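Local coordinates for protein interleukin-20 receptor subunit beta (Homo sapiens, PDB 6DF3) that pairs with IL20RA to form a cell-surface receptor for IL-19, IL-20 and IL-24, and with IL22RA1 to form one for IL-20 and IL-24, at residues C[25-31]-C[80-84]; C[33-37]-C[49-53]; C[69-75]-C[96-100]; C[104-109]-C[169-175]; C[116-121]-C[155-161]. The protein carries 1 engineered substitution. The contacts are given in a common frame with arbitrary orientation. Residue numbers count along the deposited sequence, not the author numbering.

Contact 1 of 5, residues C[25-31]-C[80-84]; sequences APGETVY and RATLG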
# COMPACT_ATOMS: atom_id res chain seq x y z
N ALA C 25 -18.43 40.27 0.06
CA ALA C 25 -18.88 40.59 1.41
C ALA C 25 -18.08 41.74 2.02
O ALA C 25 -17.40 41.56 3.05
CB ALA C 25 -18.80 39.34 2.29
N PRO C 26 -18.17 42.94 1.41
CA PRO C 26 -17.43 44.08 1.99
C PRO C 26 -17.82 44.22 3.47
O PRO C 26 -19.00 44.12 3.79
CB PRO C 26 -17.87 45.27 1.12
CG PRO C 26 -18.32 44.66 -0.17
CD PRO C 26 -18.99 43.38 0.26
N GLY C 27 -16.82 44.35 4.35
CA GLY C 27 -17.01 44.14 5.80
C GLY C 27 -16.11 43.08 6.42
O GLY C 27 -15.02 43.41 6.91
N GLU C 28 -16.56 41.81 6.36
CA GLU C 28 -15.94 40.66 7.06
C GLU C 28 -15.31 39.71 6.07
O GLU C 28 -15.55 39.83 4.87
CB GLU C 28 -16.99 39.96 7.96
CG GLU C 28 -17.20 40.72 9.29
CD GLU C 28 -18.56 40.51 9.97
OE1 GLU C 28 -19.00 39.34 10.13
OE2 GLU C 28 -19.18 41.53 10.34
N THR C 29 -14.47 38.78 6.53
CA THR C 29 -13.83 37.89 5.59
C THR C 29 -14.61 36.60 5.51
O THR C 29 -14.97 36.00 6.54
CB THR C 29 -12.35 37.54 5.86
OG1 THR C 29 -12.23 36.20 6.40
CG2 THR C 29 -11.62 38.60 6.68
N VAL C 30 -14.85 36.16 4.29
CA VAL C 30 -15.67 34.98 4.05
C VAL C 30 -14.82 33.72 4.19
O VAL C 30 -13.64 33.69 3.73
CB VAL C 30 -16.35 35.04 2.68
CG1 VAL C 30 -17.08 33.72 2.36
CG2 VAL C 30 -17.31 36.24 2.65
N TYR C 31 -15.42 32.72 4.84
CA TYR C 31 -14.85 31.36 4.88
C TYR C 31 -15.65 30.36 4.02
O TYR C 31 -16.82 30.58 3.71
CB TYR C 31 -14.75 30.92 6.36
CG TYR C 31 -13.67 31.70 7.17
CD1 TYR C 31 -12.30 31.67 6.75
CD2 TYR C 31 -13.99 32.42 8.34
CE1 TYR C 31 -11.31 32.37 7.45
CE2 TYR C 31 -12.98 33.12 9.05
CZ TYR C 31 -11.66 33.07 8.60
OH TYR C 31 -10.64 33.71 9.25
N ARG C 80 -19.61 25.70 0.16
CA ARG C 80 -20.48 26.79 0.61
C ARG C 80 -19.68 27.81 1.37
O ARG C 80 -18.55 27.57 1.77
CB ARG C 80 -21.62 26.25 1.48
CG ARG C 80 -21.23 25.85 2.91
CD ARG C 80 -22.42 25.38 3.74
NE ARG C 80 -21.93 24.71 4.94
CZ ARG C 80 -22.69 24.09 5.84
NH1 ARG C 80 -24.01 24.06 5.73
NH2 ARG C 80 -22.11 23.49 6.88
N ALA C 81 -20.29 28.97 1.57
CA ALA C 81 -19.65 30.06 2.23
C ALA C 81 -20.31 30.29 3.57
O ALA C 81 -21.51 30.09 3.69
CB ALA C 81 -19.74 31.29 1.37
N THR C 82 -19.50 30.69 4.55
CA THR C 82 -19.93 31.09 5.89
C THR C 82 -19.39 32.47 6.29
O THR C 82 -18.30 32.90 5.87
CB THR C 82 -19.50 30.10 7.02
OG1 THR C 82 -18.19 29.58 6.77
CG2 THR C 82 -20.48 28.93 7.12
N LEU C 83 -20.20 33.12 7.13
CA LEU C 83 -19.97 34.47 7.63
C LEU C 83 -20.81 34.57 8.93
O LEU C 83 -21.81 35.31 9.00
CB LEU C 83 -20.39 35.51 6.57
CG LEU C 83 -19.72 36.88 6.59
CD1 LEU C 83 -20.07 37.72 5.37
CD2 LEU C 83 -20.11 37.63 7.85
N GLY C 84 -20.42 33.76 9.92
CA GLY C 84 -21.13 33.68 11.20
C GLY C 84 -22.32 32.74 11.23
O GLY C 84 -22.15 31.53 11.12

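Contact 2 of 5, residues C[33-37]-C[49-53]; sequences SVEYQ and WIPSS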
# COMPACT_ATOMS: atom_id res chain seq x y z
N SER C 33 -16.53 26.04 3.07
CA SER C 33 -16.43 24.60 3.45
C SER C 33 -16.67 23.75 2.23
O SER C 33 -17.59 24.03 1.46
CB SER C 33 -17.41 24.21 4.55
OG SER C 33 -17.30 25.15 5.61
N VAL C 34 -15.82 22.75 2.05
CA VAL C 34 -15.96 21.81 0.96
C VAL C 34 -16.35 20.39 1.41
O VAL C 34 -15.79 19.89 2.37
CB VAL C 34 -14.68 21.72 0.16
CG1 VAL C 34 -14.84 20.73 -0.97
CG2 VAL C 34 -14.29 23.09 -0.33
N GLU C 35 -17.29 19.75 0.70
CA GLU C 35 -17.61 18.34 0.95
C GLU C 35 -17.63 17.56 -0.36
O GLU C 35 -17.74 18.17 -1.41
CB GLU C 35 -18.95 18.24 1.62
CG GLU C 35 -18.89 18.84 3.00
CD GLU C 35 -20.22 18.69 3.74
OE1 GLU C 35 -21.25 18.40 3.09
OE2 GLU C 35 -20.22 18.91 4.98
N TYR C 36 -17.51 16.22 -0.29
CA TYR C 36 -17.43 15.37 -1.51
C TYR C 36 -18.18 14.09 -1.32
O TYR C 36 -18.52 13.72 -0.18
CB TYR C 36 -15.97 15.04 -1.83
CG TYR C 36 -15.25 14.14 -0.81
CD1 TYR C 36 -14.69 14.65 0.31
CD2 TYR C 36 -15.17 12.76 -0.98
CE1 TYR C 36 -14.01 13.85 1.25
CE2 TYR C 36 -14.53 11.92 -0.07
CZ TYR C 36 -13.94 12.48 1.04
OH TYR C 36 -13.37 11.69 1.99
N GLN C 37 -18.48 13.46 -2.44
CA GLN C 37 -18.94 12.08 -2.54
C GLN C 37 -18.15 11.42 -3.64
O GLN C 37 -17.95 12.00 -4.73
CB GLN C 37 -20.36 12.03 -3.12
CG GLN C 37 -21.36 12.67 -2.23
CD GLN C 37 -22.79 12.48 -2.70
OE1 GLN C 37 -23.07 12.62 -3.89
NE2 GLN C 37 -23.70 12.24 -1.78
N TRP C 49 -22.62 13.32 2.30
CA TRP C 49 -21.47 14.05 1.89
C TRP C 49 -20.44 14.00 2.98
O TRP C 49 -20.74 14.04 4.21
CB TRP C 49 -21.89 15.50 1.56
CG TRP C 49 -22.83 15.59 0.35
CD1 TRP C 49 -24.17 15.33 0.35
CD2 TRP C 49 -22.49 15.91 -1.00
NE1 TRP C 49 -24.66 15.45 -0.94
CE2 TRP C 49 -23.66 15.80 -1.78
CE3 TRP C 49 -21.29 16.28 -1.64
CZ2 TRP C 49 -23.70 16.10 -3.13
CZ3 TRP C 49 -21.31 16.52 -3.02
CH2 TRP C 49 -22.51 16.44 -3.74
N ILE C 50 -19.19 13.90 2.57
CA ILE C 50 -18.10 13.75 3.51
C ILE C 50 -17.26 15.04 3.59
O ILE C 50 -16.91 15.63 2.58
CB ILE C 50 -17.20 12.60 3.02
CG1 ILE C 50 -18.07 11.38 2.81
CG2 ILE C 50 -16.00 12.38 3.95
CD1 ILE C 50 -17.39 10.36 1.98
N PRO C 51 -16.89 15.45 4.81
CA PRO C 51 -16.03 16.62 4.92
C PRO C 51 -14.69 16.43 4.30
O PRO C 51 -14.07 15.39 4.48
CB PRO C 51 -15.84 16.80 6.46
CG PRO C 51 -17.05 16.16 7.04
CD PRO C 51 -17.45 15.04 6.12
N SER C 52 -14.23 17.46 3.61
CA SER C 52 -12.93 17.52 3.03
C SER C 52 -11.86 17.43 4.12
O SER C 52 -12.05 17.87 5.23
CB SER C 52 -12.80 18.87 2.33
OG SER C 52 -11.56 18.91 1.64
N SER C 53 -10.70 16.89 3.77
CA SER C 53 -9.61 16.75 4.75
C SER C 53 -9.11 18.13 5.22
O SER C 53 -9.08 18.41 6.42
CB SER C 53 -8.47 15.92 4.15
OG SER C 53 -8.80 14.52 4.06

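Contact 3 of 5, residues C[69-75]-C[96-100]; sequences ITATVPY and PFNRQ. Engineered in segment 96-100: Gln100 (natural residue Asn).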
# COMPACT_ATOMS: atom_id res chain seq x y z
N ILE C 69 -9.60 12.59 -2.93
CA ILE C 69 -9.85 11.82 -4.13
C ILE C 69 -8.94 10.59 -4.07
O ILE C 69 -7.72 10.74 -4.27
CB ILE C 69 -9.57 12.66 -5.40
CG1 ILE C 69 -10.31 14.02 -5.41
CG2 ILE C 69 -9.96 11.89 -6.65
CD1 ILE C 69 -11.72 13.99 -4.98
N THR C 70 -9.48 9.40 -3.76
CA THR C 70 -8.61 8.24 -3.41
C THR C 70 -8.95 7.01 -4.19
O THR C 70 -8.43 5.88 -3.94
CB THR C 70 -8.75 7.90 -1.92
OG1 THR C 70 -10.09 7.82 -1.62
CG2 THR C 70 -8.17 8.99 -1.01
N ALA C 71 -9.76 7.22 -5.22
CA ALA C 71 -10.04 6.21 -6.19
C ALA C 71 -10.20 6.83 -7.62
O ALA C 71 -10.65 7.97 -7.80
CB ALA C 71 -11.28 5.47 -5.77
N THR C 72 -9.94 6.01 -8.62
CA THR C 72 -10.10 6.45 -10.03
C THR C 72 -11.58 6.21 -10.45
O THR C 72 -11.90 5.33 -11.23
CB THR C 72 -9.05 5.77 -10.91
OG1 THR C 72 -7.75 6.01 -10.34
CG2 THR C 72 -9.05 6.29 -12.33
N VAL C 73 -12.46 7.02 -9.88
CA VAL C 73 -13.87 7.05 -10.16
C VAL C 73 -14.31 8.55 -10.10
O VAL C 73 -13.55 9.41 -9.53
CB VAL C 73 -14.68 6.21 -9.12
CG1 VAL C 73 -14.20 4.76 -9.03
CG2 VAL C 73 -14.63 6.83 -7.74
N PRO C 74 -15.49 8.89 -10.68
CA PRO C 74 -15.95 10.28 -10.61
C PRO C 74 -16.42 10.64 -9.22
O PRO C 74 -17.11 9.85 -8.62
CB PRO C 74 -17.15 10.37 -11.61
CG PRO C 74 -17.54 8.93 -11.87
CD PRO C 74 -16.38 8.03 -11.49
N TYR C 75 -16.12 11.87 -8.81
CA TYR C 75 -16.41 12.44 -7.52
C TYR C 75 -17.26 13.71 -7.72
O TYR C 75 -16.97 14.52 -8.58
CB TYR C 75 -15.08 12.84 -6.81
CG TYR C 75 -14.44 11.77 -6.01
CD1 TYR C 75 -13.66 10.82 -6.64
CD2 TYR C 75 -14.58 11.71 -4.63
CE1 TYR C 75 -13.04 9.78 -5.92
CE2 TYR C 75 -13.98 10.67 -3.88
CZ TYR C 75 -13.19 9.69 -4.53
OH TYR C 75 -12.50 8.68 -3.86
N PRO C 96 -18.89 16.01 -12.52
CA PRO C 96 -18.15 15.23 -11.56
C PRO C 96 -16.68 15.05 -11.98
O PRO C 96 -16.39 14.92 -13.14
CB PRO C 96 -18.87 13.88 -11.66
CG PRO C 96 -20.28 14.24 -11.94
CD PRO C 96 -20.12 15.32 -12.95
N PHE C 97 -15.76 15.11 -11.06
CA PHE C 97 -14.34 15.00 -11.36
C PHE C 97 -13.78 13.54 -11.17
O PHE C 97 -13.97 12.91 -10.10
CB PHE C 97 -13.54 15.89 -10.40
CG PHE C 97 -12.07 15.83 -10.64
CD1 PHE C 97 -11.54 16.40 -11.81
CD2 PHE C 97 -11.23 15.12 -9.76
CE1 PHE C 97 -10.19 16.29 -12.07
CE2 PHE C 97 -9.87 15.04 -10.00
CZ PHE C 97 -9.34 15.60 -11.16
N ASN C 98 -13.02 13.08 -12.15
CA ASN C 98 -12.36 11.84 -12.19
C ASN C 98 -10.86 12.11 -12.39
O ASN C 98 -10.43 12.63 -13.45
CB ASN C 98 -12.90 10.97 -13.35
CG ASN C 98 -12.39 9.50 -13.27
OD1 ASN C 98 -11.25 9.23 -12.86
ND2 ASN C 98 -13.25 8.55 -13.64
N ARG C 99 -10.03 11.63 -11.45
CA ARG C 99 -8.60 11.84 -11.57
C ARG C 99 -7.97 11.20 -12.83
O ARG C 99 -6.86 11.51 -13.11
CB ARG C 99 -7.85 11.43 -10.32
CG ARG C 99 -7.78 9.91 -10.11
CD ARG C 99 -7.33 9.59 -8.68
NE ARG C 99 -7.18 8.15 -8.52
CZ ARG C 99 -6.66 7.56 -7.47
NH1 ARG C 99 -6.12 8.27 -6.49
NH2 ARG C 99 -6.65 6.24 -7.43
N GLN C 100 -8.63 10.27 -13.51
CA GLN C 100 -8.22 9.76 -14.82
C GLN C 100 -7.94 10.94 -15.80
O GLN C 100 -7.16 10.85 -16.68
CB GLN C 100 -9.35 8.85 -15.34
CG GLN C 100 -9.21 8.18 -16.71
CD GLN C 100 -8.37 6.91 -16.63
OE1 GLN C 100 -8.58 6.06 -15.75
NE2 GLN C 100 -7.40 6.78 -17.54
O HOH W 1 -5.74 11.42 -6.30
O HOH W 2 -11.15 10.31 -9.10
O HOH W 3 -8.29 3.76 -7.89

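Contact 4 of 5, residues C[104-109]-C[169-175]; sequences LTRPGM and VKAETFV. Unlike the reference sequence in segment 169-175: Glu172 (reference Gln).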
# COMPACT_ATOMS: atom_id res chain seq x y z
N LEU C 104 -1.14 15.52 -17.19
CA LEU C 104 0.24 15.00 -16.99
C LEU C 104 1.13 15.81 -17.90
O LEU C 104 0.96 15.77 -19.14
CB LEU C 104 0.34 13.52 -17.39
CG LEU C 104 -0.48 12.52 -16.58
CD1 LEU C 104 -0.01 11.09 -16.85
CD2 LEU C 104 -0.36 12.81 -15.10
N THR C 105 2.04 16.55 -17.29
CA THR C 105 2.99 17.33 -18.05
C THR C 105 4.20 16.44 -18.38
O THR C 105 4.41 15.32 -17.84
CB THR C 105 3.33 18.65 -17.31
OG1 THR C 105 3.49 18.39 -15.93
CG2 THR C 105 2.14 19.59 -17.30
N ARG C 106 4.95 16.88 -19.36
CA ARG C 106 6.28 16.38 -19.48
C ARG C 106 7.20 16.70 -18.24
O ARG C 106 7.16 17.82 -17.68
CB ARG C 106 6.86 16.81 -20.78
CG ARG C 106 7.05 18.29 -20.93
CD ARG C 106 6.73 18.60 -22.38
NE ARG C 106 7.23 19.88 -22.78
CZ ARG C 106 6.81 20.51 -23.87
NH1 ARG C 106 5.84 20.01 -24.64
NH2 ARG C 106 7.36 21.67 -24.18
N PRO C 107 7.99 15.68 -17.77
CA PRO C 107 8.75 15.89 -16.55
C PRO C 107 9.93 16.81 -16.78
O PRO C 107 10.59 16.71 -17.83
CB PRO C 107 9.23 14.45 -16.16
CG PRO C 107 9.31 13.72 -17.49
CD PRO C 107 8.14 14.29 -18.29
N GLY C 108 10.21 17.67 -15.80
CA GLY C 108 11.48 18.41 -15.74
C GLY C 108 12.63 17.46 -15.40
O GLY C 108 12.40 16.32 -14.92
N MET C 109 13.86 17.89 -15.63
CA MET C 109 14.92 16.93 -15.93
C MET C 109 16.20 17.66 -16.10
O MET C 109 16.25 18.59 -16.87
CB MET C 109 14.64 16.19 -17.25
CG MET C 109 15.76 15.29 -17.73
SD MET C 109 15.97 15.19 -19.52
CE MET C 109 14.75 13.94 -19.88
N VAL C 169 19.02 11.80 -24.50
CA VAL C 169 18.08 11.34 -23.44
C VAL C 169 16.76 12.16 -23.37
O VAL C 169 16.78 13.38 -23.47
CB VAL C 169 18.77 11.39 -22.05
CG1 VAL C 169 19.93 10.41 -21.96
CG2 VAL C 169 19.30 12.80 -21.74
N LYS C 170 15.64 11.46 -23.18
CA LYS C 170 14.37 12.09 -22.90
C LYS C 170 13.65 11.21 -21.83
O LYS C 170 13.96 10.01 -21.70
CB LYS C 170 13.51 12.19 -24.16
CG LYS C 170 13.24 10.84 -24.80
CD LYS C 170 12.37 10.89 -26.03
CE LYS C 170 12.09 9.49 -26.54
NZ LYS C 170 11.15 9.51 -27.70
N ALA C 171 12.69 11.81 -21.14
CA ALA C 171 12.00 11.19 -20.00
C ALA C 171 10.50 11.48 -20.00
O ALA C 171 10.04 12.56 -20.39
CB ALA C 171 12.61 11.64 -18.69
N GLU C 172 9.76 10.52 -19.49
CA GLU C 172 8.32 10.42 -19.58
C GLU C 172 7.87 9.99 -18.18
O GLU C 172 8.66 9.42 -17.42
CB GLU C 172 8.09 9.28 -20.56
CG GLU C 172 6.74 9.12 -21.17
CD GLU C 172 6.55 7.75 -21.84
OE1 GLU C 172 5.62 7.63 -22.67
OE2 GLU C 172 7.29 6.78 -21.56
N THR C 173 6.59 10.14 -17.88
CA THR C 173 6.07 9.90 -16.57
C THR C 173 4.99 8.78 -16.78
O THR C 173 4.45 8.65 -17.90
CB THR C 173 5.53 11.27 -16.13
OG1 THR C 173 6.16 11.76 -14.94
CG2 THR C 173 4.08 11.24 -16.07
N PHE C 174 4.72 7.96 -15.75
CA PHE C 174 3.67 6.89 -15.78
C PHE C 174 2.98 6.81 -14.42
O PHE C 174 3.66 6.84 -13.42
CB PHE C 174 4.23 5.48 -16.06
CG PHE C 174 3.18 4.39 -15.99
CD1 PHE C 174 2.17 4.29 -16.96
CD2 PHE C 174 3.17 3.48 -14.93
CE1 PHE C 174 1.18 3.29 -16.89
CE2 PHE C 174 2.19 2.47 -14.86
CZ PHE C 174 1.19 2.37 -15.83
N VAL C 175 1.64 6.70 -14.45
CA VAL C 175 0.75 6.83 -13.28
C VAL C 175 -0.16 5.57 -13.25
O VAL C 175 -1.20 5.48 -13.97
CB VAL C 175 -0.10 8.16 -13.37
CG1 VAL C 175 -1.12 8.26 -12.22
CG2 VAL C 175 0.80 9.39 -13.29

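Contact 5 of 5, residues C[116-121]-C[155-161]; sequences FHLVIE and PVHLETM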
# COMPACT_ATOMS: atom_id res chain seq x y z
N PHE C 116 33.10 10.32 -17.44
CA PHE C 116 32.54 9.37 -18.42
C PHE C 116 31.07 8.94 -18.17
O PHE C 116 30.40 8.52 -19.11
CB PHE C 116 33.41 8.09 -18.45
CG PHE C 116 34.71 8.21 -19.24
CD1 PHE C 116 35.38 9.44 -19.42
CD2 PHE C 116 35.30 7.06 -19.77
CE1 PHE C 116 36.55 9.50 -20.13
CE2 PHE C 116 36.48 7.13 -20.49
CZ PHE C 116 37.11 8.35 -20.66
N HIS C 117 30.60 9.01 -16.92
CA HIS C 117 29.29 8.53 -16.58
C HIS C 117 28.25 9.58 -16.90
O HIS C 117 28.48 10.77 -16.69
CB HIS C 117 29.19 8.24 -15.10
CG HIS C 117 30.09 7.15 -14.66
ND1 HIS C 117 29.62 5.91 -14.29
CD2 HIS C 117 31.43 7.10 -14.53
CE1 HIS C 117 30.64 5.14 -13.95
NE2 HIS C 117 31.75 5.84 -14.09
N LEU C 118 27.11 9.11 -17.39
CA LEU C 118 25.98 9.95 -17.71
C LEU C 118 24.96 9.83 -16.58
O LEU C 118 24.60 8.71 -16.22
CB LEU C 118 25.36 9.46 -19.01
CG LEU C 118 24.17 10.30 -19.51
CD1 LEU C 118 24.65 11.67 -19.98
CD2 LEU C 118 23.47 9.50 -20.60
N VAL C 119 24.48 10.97 -16.07
CA VAL C 119 23.52 10.98 -14.93
C VAL C 119 22.31 11.91 -15.16
O VAL C 119 22.43 12.95 -15.81
CB VAL C 119 24.24 11.23 -13.56
CG1 VAL C 119 25.35 12.26 -13.64
CG2 VAL C 119 23.30 11.54 -12.41
N ILE C 120 21.16 11.48 -14.63
CA ILE C 120 19.89 12.13 -14.77
C ILE C 120 19.34 12.42 -13.37
O ILE C 120 19.59 11.65 -12.40
CB ILE C 120 18.92 11.30 -15.65
CG1 ILE C 120 17.75 12.16 -16.14
CG2 ILE C 120 18.36 10.07 -14.92
CD1 ILE C 120 16.76 11.47 -17.07
N GLU C 121 18.63 13.53 -13.24
CA GLU C 121 17.87 13.88 -12.04
C GLU C 121 16.51 14.38 -12.47
O GLU C 121 16.39 15.46 -13.05
CB GLU C 121 18.63 14.96 -11.26
CG GLU C 121 17.88 15.52 -10.06
CD GLU C 121 18.81 16.17 -9.04
OE1 GLU C 121 19.95 16.55 -9.40
OE2 GLU C 121 18.40 16.30 -7.87
N PRO C 155 20.06 12.16 -8.05
CA PRO C 155 20.85 11.99 -9.27
C PRO C 155 21.25 10.50 -9.52
O PRO C 155 22.19 9.97 -8.86
CB PRO C 155 22.10 12.89 -9.03
CG PRO C 155 21.86 13.56 -7.70
CD PRO C 155 20.91 12.69 -6.96
N VAL C 156 20.56 9.86 -10.46
CA VAL C 156 20.75 8.48 -10.83
C VAL C 156 21.62 8.31 -12.12
O VAL C 156 21.42 8.97 -13.13
CB VAL C 156 19.39 7.82 -11.01
CG1 VAL C 156 19.54 6.39 -11.48
CG2 VAL C 156 18.63 7.85 -9.69
N HIS C 157 22.60 7.41 -12.03
CA HIS C 157 23.34 6.86 -13.17
C HIS C 157 22.45 6.17 -14.21
O HIS C 157 21.60 5.34 -13.88
CB HIS C 157 24.30 5.84 -12.63
CG HIS C 157 25.24 5.28 -13.64
ND1 HIS C 157 24.99 4.08 -14.29
CD2 HIS C 157 26.43 5.71 -14.10
CE1 HIS C 157 25.99 3.82 -15.10
NE2 HIS C 157 26.87 4.80 -15.03
N LEU C 158 22.64 6.54 -15.47
CA LEU C 158 22.03 5.88 -16.64
C LEU C 158 22.92 4.87 -17.38
O LEU C 158 22.57 3.71 -17.56
CB LEU C 158 21.65 6.94 -17.68
CG LEU C 158 20.54 7.88 -17.29
CD1 LEU C 158 20.37 8.82 -18.48
CD2 LEU C 158 19.27 7.10 -16.97
N GLU C 159 24.06 5.36 -17.85
CA GLU C 159 24.94 4.59 -18.71
C GLU C 159 26.34 5.19 -18.54
O GLU C 159 26.49 6.38 -18.27
CB GLU C 159 24.42 4.66 -20.16
CG GLU C 159 25.24 3.92 -21.24
CD GLU C 159 25.44 2.46 -20.86
OE1 GLU C 159 24.47 1.67 -20.81
OE2 GLU C 159 26.57 2.09 -20.56
N THR C 160 27.37 4.33 -18.61
CA THR C 160 28.74 4.81 -18.80
C THR C 160 28.94 4.90 -20.30
O THR C 160 28.62 3.97 -21.03
CB THR C 160 29.82 3.90 -18.16
OG1 THR C 160 29.75 4.06 -16.74
CG2 THR C 160 31.24 4.27 -18.65
N MET C 161 29.53 6.01 -20.74
CA MET C 161 29.55 6.36 -22.14
C MET C 161 30.83 5.88 -22.75
O MET C 161 31.78 5.65 -22.02
CB MET C 161 29.42 7.87 -22.28
CG MET C 161 28.13 8.41 -21.67
SD MET C 161 27.77 10.13 -22.08
CE MET C 161 29.21 10.93 -21.35

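Contact 1 of 5, residues C[25-31]-C[80-84]
Two backbone hydrogen bonds, Thr82 N to Tyr31 O at 2.8 Å and Tyr31 N to Thr82 O at 3.1 Å, with N-H...O angles of 169° and 163°, define Tyr31-Thr82 as an antiparallel hydrogen-bonded pair. It joins strands 31-37 and 74-83, strands C and F of the N-terminal fibronectin type III domain, at the start of the former. A CA-H...O contact from Ala81 CA, 3.2 Å, also points at the same carbonyl, Tyr31 O. Upstream of Tyr31, the loop 25-30 leaves the ladder and meets strand 74-83 through side chains instead. Val30 CG1 lies 3.7 Å from Ala81 CB, while Val30 CG2 is 4.1 Å from Leu83 CD1. Leu83, the residue with most surface covered here, packs against Ala25 and Val30 of the loop; Leu1 also touches Leu83 and Ala81. At the exposed margin Glu28 OE1 makes a close non-bonded approach to Leu83 CD2, 3.1 Å. Ala25 CB reaches the other methyl, Leu83 CD1, at 3.7 Å.

Contact 2 of 5, residues C[33-37]-C[49-53]
Strand 31-37 of the N-terminal fibronectin type III domain carries the short edge strand 50-51 as its antiparallel neighbour. At Val34 the carbonyl O accepts from Ser52 N (3.1 Å, 155°). Glu35 faces Pro51 in a non-hydrogen-bonded pair, CA-CA 4.6 Å, which suits a proline that has no N-H to offer; Glu35 CA approaches Ile50 O at 3.2 Å. Glu35 OE1 lies 3.3 Å from Trp49 CB, but its charge is met by a salt bridge to Arg78, which also makes a cation-pi contact with Trp49. Tyr36 forms the hydrogen-bonded pair with Ile50: Tyr36 N to Ile50 O is 3.0 Å and Ile50 N to Tyr36 O is 2.8 Å. Ile50 CB sits over the Tyr36 ring, 4.0 Å from its centroid and 18° off the normal, a CH-pi contact, and Tyr36 OH bonds a basic side chain of the Interleukin-24 chain. Gln37 CG lies likewise over the Trp49 six-membered ring at 3.7 Å, while Gln37 NE2 donates to Ile48 O and Ser46 O. Because Tyr36, Ile50 and Pro51, which pair the strands, also turn side chains to Interleukin-24, this C-C' pairing forms part of the cytokine-facing surface.

Contact 3 of 5, residues C[69-75]-C[96-100]
The open end of the F-G hairpin, strands 74-83 and 86-98 of the N-terminal fibronectin type III domain, meets both the cytokine and the second domain here. Tyr75 and Phe97 form an antiparallel hydrogen-bonded pair, with Tyr75 N to Phe97 O at 2.7 Å and Phe97 N to Tyr75 O at 2.8 Å. Past this pair the regular backbone bonding gives way to side-chain and water bonds, chiefly from Arg99: Arg99 NE and NH2 donate to Thr72 OG1 at 2.9 and 3.1 Å, while the guanidinium face covers Thr70 C and Ala71 C. Thr72, centre of an inverse gamma turn, also bonds Ala177 O of the second domain, and Thr70 bonds a polar side chain of the Interleukin-24 chain. Asn98 OD1 accepts from the N of the engineered Gln100 at 2.9 Å, an Asx turn. Three waters bridge the segments; water 2 donates to Ala71 O (2.7 Å) and to Val73 O (2.6 Å) and accepts from Arg99 N at 2.9 Å.

Contact 4 of 5, residues C[104-109]-C[169-175]
Met109 lays its terminal methyl over Ala171, with Met109 CE 3.4 Å from Ala171 CB and 3.2 Å from Ala171 N. This begins a purely packed contact in the C-terminal fibronectin type III domain: the loop 104-108, which arrives from the first domain and leads into strand 109-114, runs along strand 167-175 (strand F), roughly antiparallel. The end-to-end directions differ by 146°, yet the backbones stay apart; the nearest CA pair, Pro107 and Glu172, is separated by 6.3 Å, and the sheet bonds of 167-175 go instead to strands 130-137 and 180-189. The covered face of the strand is set by Val169, Ala171, Thr173 and Val175, whose CA-to-CB bonds all point toward the loop. Pro107 wedges in at the middle, its CG 3.2 Å from Ala171 O and 4.1 Å from Ala171 CB, and Phe131 and Ser182 border it. Thr173 OG1, 4.3 Å from Pro107 CB, is buried without a polar partner in the model. Leu104 CD1 ends the row, 4.2 Å from Thr173 CG2 and 4.0 Å from Val175 CG2.

Contact 5 of 5, residues C[116-121]-C[155-161]
Leu118, Ile120 and Leu158 form the apolar centre: Leu118 CD2 lies 3.8 Å from Leu158 CD1, and Ile120 CG2 3.7 Å from Leu158 CD2. Val133 and Val169 of the facing sheet close over this cluster, so it belongs to the core between the two sheets. Met161 extends it, its SD 4.0 Å from Leu118 CB. Backbone bonds knit the strands: Ile120 N to Val156 O is 2.9 Å and Val156 N to Ile120 O 2.8 Å, an antiparallel hydrogen-bonded pair. Next along, Leu118 O accepts from Leu158 N at 3.0 Å, but Leu118 N donates to Glu159 O at 2.9 Å. Two residues thus oppose one, and with Leu158 at phi/psi -99/-58 this is a classic beta bulge in strand 156-160. Met161 N to Phe116 O, 3.1 Å, ends the ladder. On the face of His117, Val119, His157 and Thr160, Val119 CG2 packs on Pro155 CB at 3.8 Å, and His117 and His157 meet rim to rim, centroids 5.0 Å apart. Pro155 and His157 also make backbone hydrogen bonds to the Interleukin-22 receptor subunit alpha-1 chain. Such pairing of strands B and E is typical of the A-B-E sheet of a fibronectin type III sandwich, here the C-terminal domain.

Contacts 1, 2 and 3 share the C'-C-F-G sheet of the first of the receptor's two extracellular fibronectin type III domains: contacts 1 and 2 meet where Arg80 O lies 2.8 Å from Ser33 N, contacts 2 and 3 where Tyr36 CD2 packs 3.8 Å from Tyr75 CE2. Contacts 2 and 3, centres about 14 Å apart, touch Interleukin-24; contact 1, its centre about 30 Å from that of contact 3, does not. Contact 4 follows in the second domain, with contact 5 nested inside its loop; Val169 CG1 is 3.9 Å from Leu158 CD1. Among these contacts the cytokine is met in the first domain and the partner receptor in the second, by contact 5.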